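Local coordinates for possible transcriptional regulator, ArsR family protein (Rhodococcus sp., PDB 2OQG) that probably binds DNA as a winged helix-turn-helix transcription factor of the ArsR family, at residues S13-L27 and K53-E65. Residues are numbered along the deposited sequence; the frame is centred on the assembly and turned at random.
Sequences SVFAALSDETRWEIL and KHLNALQACGLVE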
loop_
_atom_site.group_PDB
_atom_site.type_symbol
_atom_site.label_atom_id
_atom_site.label_comp_id
_atom_site.label_asym_id
_atom_site.label_seq_id
_atom_site.Cartn_x
_atom_site.Cartn_y
_atom_site.Cartn_z
ATOM N N SER A 13 -1.064 26.763 -0.244
ATOM C CA SER A 13 -0.519 25.746 0.686
ATOM C C SER A 13 0.573 24.931 -0.004
ATOM O O SER A 13 1.574 24.583 0.622
ATOM C CB SER A 13 -1.585 24.825 1.294
ATOM O OG SER A 13 -2.277 24.049 0.338
ATOM N N VAL A 14 0.404 24.688 -1.307
ATOM C CA VAL A 14 1.481 24.010 -2.054
ATOM C C VAL A 14 2.699 24.909 -2.144
ATOM O O VAL A 14 3.830 24.420 -1.946
ATOM C CB VAL A 14 0.995 23.546 -3.448
ATOM C CG1 VAL A 14 2.165 23.126 -4.369
ATOM C CG2 VAL A 14 0.014 22.375 -3.277
ATOM N N PHE A 15 2.507 26.188 -2.508
ATOM C CA PHE A 15 3.667 27.066 -2.578
ATOM C C PHE A 15 4.392 27.059 -1.230
ATOM O O PHE A 15 5.624 26.963 -1.173
ATOM C CB PHE A 15 3.309 28.504 -2.899
ATOM C CG PHE A 15 2.601 28.715 -4.218
ATOM C CD1 PHE A 15 2.729 27.802 -5.279
ATOM C CD2 PHE A 15 1.864 29.911 -4.457
ATOM C CE1 PHE A 15 2.168 28.084 -6.547
ATOM C CE2 PHE A 15 1.229 30.158 -5.691
ATOM C CZ PHE A 15 1.416 29.214 -6.750
ATOM N N ALA A 16 3.641 27.185 -0.143
ATOM C CA ALA A 16 4.277 27.211 1.189
ATOM C C ALA A 16 5.051 25.888 1.421
ATOM O O ALA A 16 6.187 25.877 1.942
ATOM C CB ALA A 16 3.245 27.376 2.245
ATOM N N ALA A 17 4.431 24.767 1.045
ATOM C CA ALA A 17 5.044 23.468 1.295
ATOM C C ALA A 17 6.377 23.384 0.539
ATOM O O ALA A 17 7.371 22.910 1.084
ATOM C CB ALA A 17 4.109 22.348 0.921
ATOM N N LEU A 18 6.374 23.894 -0.696
ATOM C CA LEU A 18 7.529 23.757 -1.597
ATOM C C LEU A 18 8.579 24.896 -1.344
ATOM O O LEU A 18 9.567 24.993 -2.055
ATOM C CB LEU A 18 7.027 23.823 -3.034
ATOM C CG LEU A 18 6.123 22.664 -3.457
ATOM C CD1 LEU A 18 5.835 22.685 -4.975
ATOM C CD2 LEU A 18 6.758 21.310 -3.082
ATOM N N SER A 19 8.343 25.758 -0.350
ATOM C CA SER A 19 9.240 26.875 -0.130
ATOM C C SER A 19 10.388 26.496 0.811
ATOM O O SER A 19 11.238 27.348 1.119
ATOM C CB SER A 19 8.480 28.021 0.515
ATOM O OG SER A 19 8.153 27.704 1.865
ATOM N N ASP A 20 10.408 25.226 1.231
ATOM C CA ASP A 20 11.374 24.735 2.228
ATOM C C ASP A 20 12.245 23.632 1.683
ATOM O O ASP A 20 11.724 22.629 1.253
ATOM C CB ASP A 20 10.599 24.204 3.408
ATOM C CG ASP A 20 11.494 23.766 4.526
ATOM O OD1 ASP A 20 11.953 24.627 5.276
ATOM O OD2 ASP A 20 11.740 22.549 4.645
ATOM N N GLU A 21 13.570 23.828 1.724
ATOM C CA GLU A 21 14.522 22.849 1.205
ATOM C C GLU A 21 14.385 21.496 1.901
ATOM O O GLU A 21 14.438 20.454 1.265
ATOM C CB GLU A 21 15.943 23.355 1.368
ATOM C CG GLU A 21 16.915 22.596 0.508
ATOM C CD GLU A 21 18.276 23.227 0.470
ATOM O OE1 GLU A 21 18.523 24.176 1.255
ATOM O OE2 GLU A 21 19.096 22.765 -0.351
ATOM N N THR A 22 14.158 21.518 3.209
ATOM C CA THR A 22 13.958 20.260 3.952
ATOM C C THR A 22 12.744 19.463 3.417
ATOM O O THR A 22 12.791 18.266 3.305
ATOM C CB THR A 22 13.762 20.537 5.428
ATOM O OG1 THR A 22 14.898 21.270 5.922
ATOM C CG2 THR A 22 13.541 19.217 6.256
ATOM N N ARG A 23 11.639 20.146 3.105
ATOM C CA ARG A 23 10.480 19.446 2.529
ATOM C C ARG A 23 10.835 18.862 1.162
ATOM O O ARG A 23 10.353 17.800 0.850
ATOM C CB ARG A 23 9.230 20.333 2.524
ATOM C CG ARG A 23 8.700 20.430 3.970
ATOM C CD ARG A 23 7.324 21.009 4.039
ATOM N NE ARG A 23 7.278 22.426 3.791
ATOM C CZ ARG A 23 7.346 23.362 4.743
ATOM N NH1 ARG A 23 7.504 23.007 6.022
ATOM N NH2 ARG A 23 7.246 24.653 4.420
ATOM N N TRP A 24 11.669 19.548 0.353
ATOM C CA TRP A 24 12.116 18.958 -0.925
ATOM C C TRP A 24 12.944 17.701 -0.699
ATOM O O TRP A 24 12.846 16.741 -1.468
ATOM C CB TRP A 24 12.909 19.963 -1.763
ATOM C CG TRP A 24 11.982 20.891 -2.567
ATOM C CD1 TRP A 24 11.719 22.225 -2.329
ATOM C CD2 TRP A 24 11.196 20.524 -3.713
ATOM N NE1 TRP A 24 10.816 22.700 -3.247
ATOM C CE2 TRP A 24 10.502 21.693 -4.137
ATOM C CE3 TRP A 24 10.998 19.327 -4.401
ATOM C CZ2 TRP A 24 9.600 21.684 -5.216
ATOM C CZ3 TRP A 24 10.148 19.317 -5.498
ATOM C CH2 TRP A 24 9.461 20.497 -5.906
ATOM N N GLU A 25 13.767 17.731 0.344
ATOM C CA GLU A 25 14.605 16.573 0.740
ATOM C C GLU A 25 13.698 15.382 1.084
ATOM O O GLU A 25 13.980 14.238 0.705
ATOM C CB GLU A 25 15.505 16.890 1.955
ATOM C CG GLU A 25 16.183 18.270 1.966
ATOM C CD GLU A 25 17.335 18.388 0.984
ATOM O OE1 GLU A 25 17.899 17.343 0.588
ATOM O OE2 GLU A 25 17.694 19.532 0.611
ATOM N N ILE A 26 12.613 15.656 1.817
ATOM C CA ILE A 26 11.645 14.611 2.183
ATOM C C ILE A 26 10.918 14.109 0.948
ATOM O O ILE A 26 10.778 12.894 0.745
ATOM C CB ILE A 26 10.656 15.133 3.279
ATOM C CG1 ILE A 26 11.389 15.413 4.607
ATOM C CG2 ILE A 26 9.392 14.232 3.410
ATOM C CD1 ILE A 26 10.533 16.136 5.619
ATOM N N LEU A 27 10.454 15.041 0.119
ATOM C CA LEU A 27 9.697 14.662 -1.071
ATOM C C LEU A 27 10.552 13.779 -1.972
ATOM O O LEU A 27 10.056 12.794 -2.525
ATOM C CB LEU A 27 9.229 15.905 -1.878
ATOM C CG LEU A 27 8.023 16.562 -1.200
ATOM C CD1 LEU A 27 7.711 17.917 -1.875
ATOM C CD2 LEU A 27 6.717 15.718 -1.262
ATOM N N LYS A 53 5.603 16.960 11.521
ATOM C CA LYS A 53 4.970 18.221 11.166
ATOM C C LYS A 53 5.068 18.462 9.660
ATOM O O LYS A 53 4.080 18.864 9.029
ATOM C CB LYS A 53 5.630 19.403 11.902
ATOM C CG LYS A 53 5.205 19.489 13.361
ATOM C CD LYS A 53 5.804 20.717 14.021
ATOM C CE LYS A 53 6.944 20.319 14.913
ATOM N NZ LYS A 53 6.378 19.605 16.099
ATOM N N HIS A 54 6.260 18.241 9.095
ATOM C CA HIS A 54 6.458 18.378 7.635
ATOM C C HIS A 54 5.522 17.399 6.911
ATOM O O HIS A 54 4.916 17.796 5.899
ATOM C CB HIS A 54 7.887 18.069 7.268
ATOM C CG HIS A 54 8.870 19.149 7.608
ATOM N ND1 HIS A 54 8.675 20.477 7.295
ATOM C CD2 HIS A 54 10.073 19.086 8.240
ATOM C CE1 HIS A 54 9.711 21.188 7.712
ATOM N NE2 HIS A 54 10.574 20.365 8.287
ATOM N N LEU A 55 5.460 16.145 7.369
ATOM C CA LEU A 55 4.600 15.148 6.705
ATOM C C LEU A 55 3.137 15.565 6.738
ATOM O O LEU A 55 2.414 15.426 5.751
ATOM C CB LEU A 55 4.758 13.775 7.274
ATOM C CG LEU A 55 6.087 13.123 6.957
ATOM C CD1 LEU A 55 6.223 11.896 7.868
ATOM C CD2 LEU A 55 6.237 12.764 5.417
ATOM N N ASN A 56 2.704 16.099 7.877
ATOM C CA ASN A 56 1.286 16.517 8.006
ATOM C C ASN A 56 1.014 17.635 7.009
ATOM O O ASN A 56 -0.057 17.646 6.346
ATOM C CB ASN A 56 0.973 16.962 9.457
ATOM C CG ASN A 56 0.999 15.798 10.417
ATOM O OD1 ASN A 56 0.966 14.648 9.982
ATOM N ND2 ASN A 56 1.077 16.077 11.740
ATOM N N ALA A 57 1.961 18.569 6.899
ATOM C CA ALA A 57 1.781 19.721 5.983
ATOM C C ALA A 57 1.742 19.206 4.556
ATOM O O ALA A 57 0.857 19.624 3.746
ATOM C CB ALA A 57 2.885 20.728 6.151
ATOM N N LEU A 58 2.679 18.299 4.240
ATOM C CA LEU A 58 2.691 17.712 2.879
ATOM C C LEU A 58 1.421 16.909 2.554
ATOM O O LEU A 58 0.912 16.965 1.397
ATOM C CB LEU A 58 3.945 16.857 2.659
ATOM C CG LEU A 58 5.245 17.637 2.696
ATOM C CD1 LEU A 58 6.433 16.653 2.746
ATOM C CD2 LEU A 58 5.356 18.594 1.451
ATOM N N GLN A 59 0.893 16.145 3.508
ATOM C CA GLN A 59 -0.345 15.402 3.236
ATOM C C GLN A 59 -1.525 16.346 3.092
ATOM O O GLN A 59 -2.421 16.118 2.248
ATOM C CB GLN A 59 -0.626 14.397 4.363
ATOM C CG GLN A 59 0.438 13.370 4.528
ATOM C CD GLN A 59 0.159 12.446 5.708
ATOM O OE1 GLN A 59 -0.569 11.470 5.605
ATOM N NE2 GLN A 59 0.700 12.803 6.839
ATOM N N ALA A 60 -1.530 17.419 3.896
ATOM C CA ALA A 60 -2.688 18.315 3.895
ATOM C C ALA A 60 -2.851 19.024 2.571
ATOM O O ALA A 60 -3.942 19.445 2.241
ATOM C CB ALA A 60 -2.591 19.375 5.059
ATOM N N CYS A 61 -1.756 19.248 1.854
ATOM C CA CYS A 61 -1.872 19.974 0.589
ATOM C C CYS A 61 -1.776 18.994 -0.578
ATOM O O CYS A 61 -1.764 19.422 -1.740
ATOM C CB CYS A 61 -0.805 21.076 0.528
ATOM S SG CYS A 61 0.803 20.425 0.310
ATOM N N GLY A 62 -1.772 17.693 -0.286
ATOM C CA GLY A 62 -1.878 16.675 -1.331
ATOM C C GLY A 62 -0.580 16.226 -1.975
ATOM O O GLY A 62 -0.591 15.468 -2.963
ATOM N N LEU A 63 0.548 16.643 -1.420
ATOM C CA LEU A 63 1.849 16.270 -2.016
ATOM C C LEU A 63 2.359 14.906 -1.585
ATOM O O LEU A 63 3.269 14.300 -2.220
ATOM C CB LEU A 63 2.908 17.327 -1.649
ATOM C CG LEU A 63 2.730 18.639 -2.426
ATOM C CD1 LEU A 63 3.605 19.719 -1.847
ATOM C CD2 LEU A 63 3.144 18.404 -3.887
ATOM N N VAL A 64 1.799 14.429 -0.476
ATOM C CA VAL A 64 2.158 13.115 0.130
ATOM C C VAL A 64 0.911 12.391 0.543
ATOM O O VAL A 64 -0.092 13.032 0.995
ATOM C CB VAL A 64 3.123 13.320 1.374
ATOM C CG1 VAL A 64 3.234 12.104 2.214
ATOM C CG2 VAL A 64 4.464 13.849 0.884
ATOM N N GLU A 65 0.943 11.050 0.401
ATOM C CA GLU A 65 -0.102 10.246 0.998
ATOM C C GLU A 65 0.501 9.205 1.952
ATOM O O GLU A 65 1.604 8.689 1.698
ATOM C CB GLU A 65 -1.010 9.567 -0.041
ATOM C CG GLU A 65 -0.320 8.526 -0.880
ATOM C CD GLU A 65 -1.223 7.956 -1.983
ATOM O OE1 GLU A 65 -2.415 8.375 -2.069
ATOM O OE2 GLU A 65 -0.720 7.115 -2.806
HETATM O O HOH W 1 -4.094 22.614 2.035
#
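R23 and H54 make the direct hydrogen bond between the two segments: R23 NH1 donates to H54 ND1 at 3.1 Å (148°), approaching the imidazole edge-on in the ring plane. A bend at chi3 (-73°) turns the R23 guanidinium back to the C-terminal end of helix 5-17, where R23 NE donates to A17 O in its carbonyl plane at 2.8 Å and R23 NH2 reaches A16 O from above that carbonyl plane at 3.0 Å. D20 caps helix 21-32, its OD2 accepting from R23 N through the anti lone pair. Replacing R23 by an alanine would remove the donor to H54 ND1 and is likely to untie the carbonyl of A17, and in part that of A16, from the following helix. A water bridges S13 OG and A60 O.

Among apolar contacts, L58 enters as a knob among A17, R23, I26 and L27, its CD1 3.9 Å from I26 CG2. C61 SG lies 3.9 Å from A17 CB, with V14 beside it, and L63 CD1 meets L18 CD2 at 3.7 Å. L27 CD2 touches V64 CG2 at 3.6 Å; I26 CD1 packs on H54 CB, and T22 CG2 nears the ring.

G62, at positive phi, ends helix 48-60 in a Schellman motif. This helix, following 37-43, packs on 21-32 and leads into the two-stranded wing 64-69/72-77, as in winged helix-turn-helix proteins of the ArsR family.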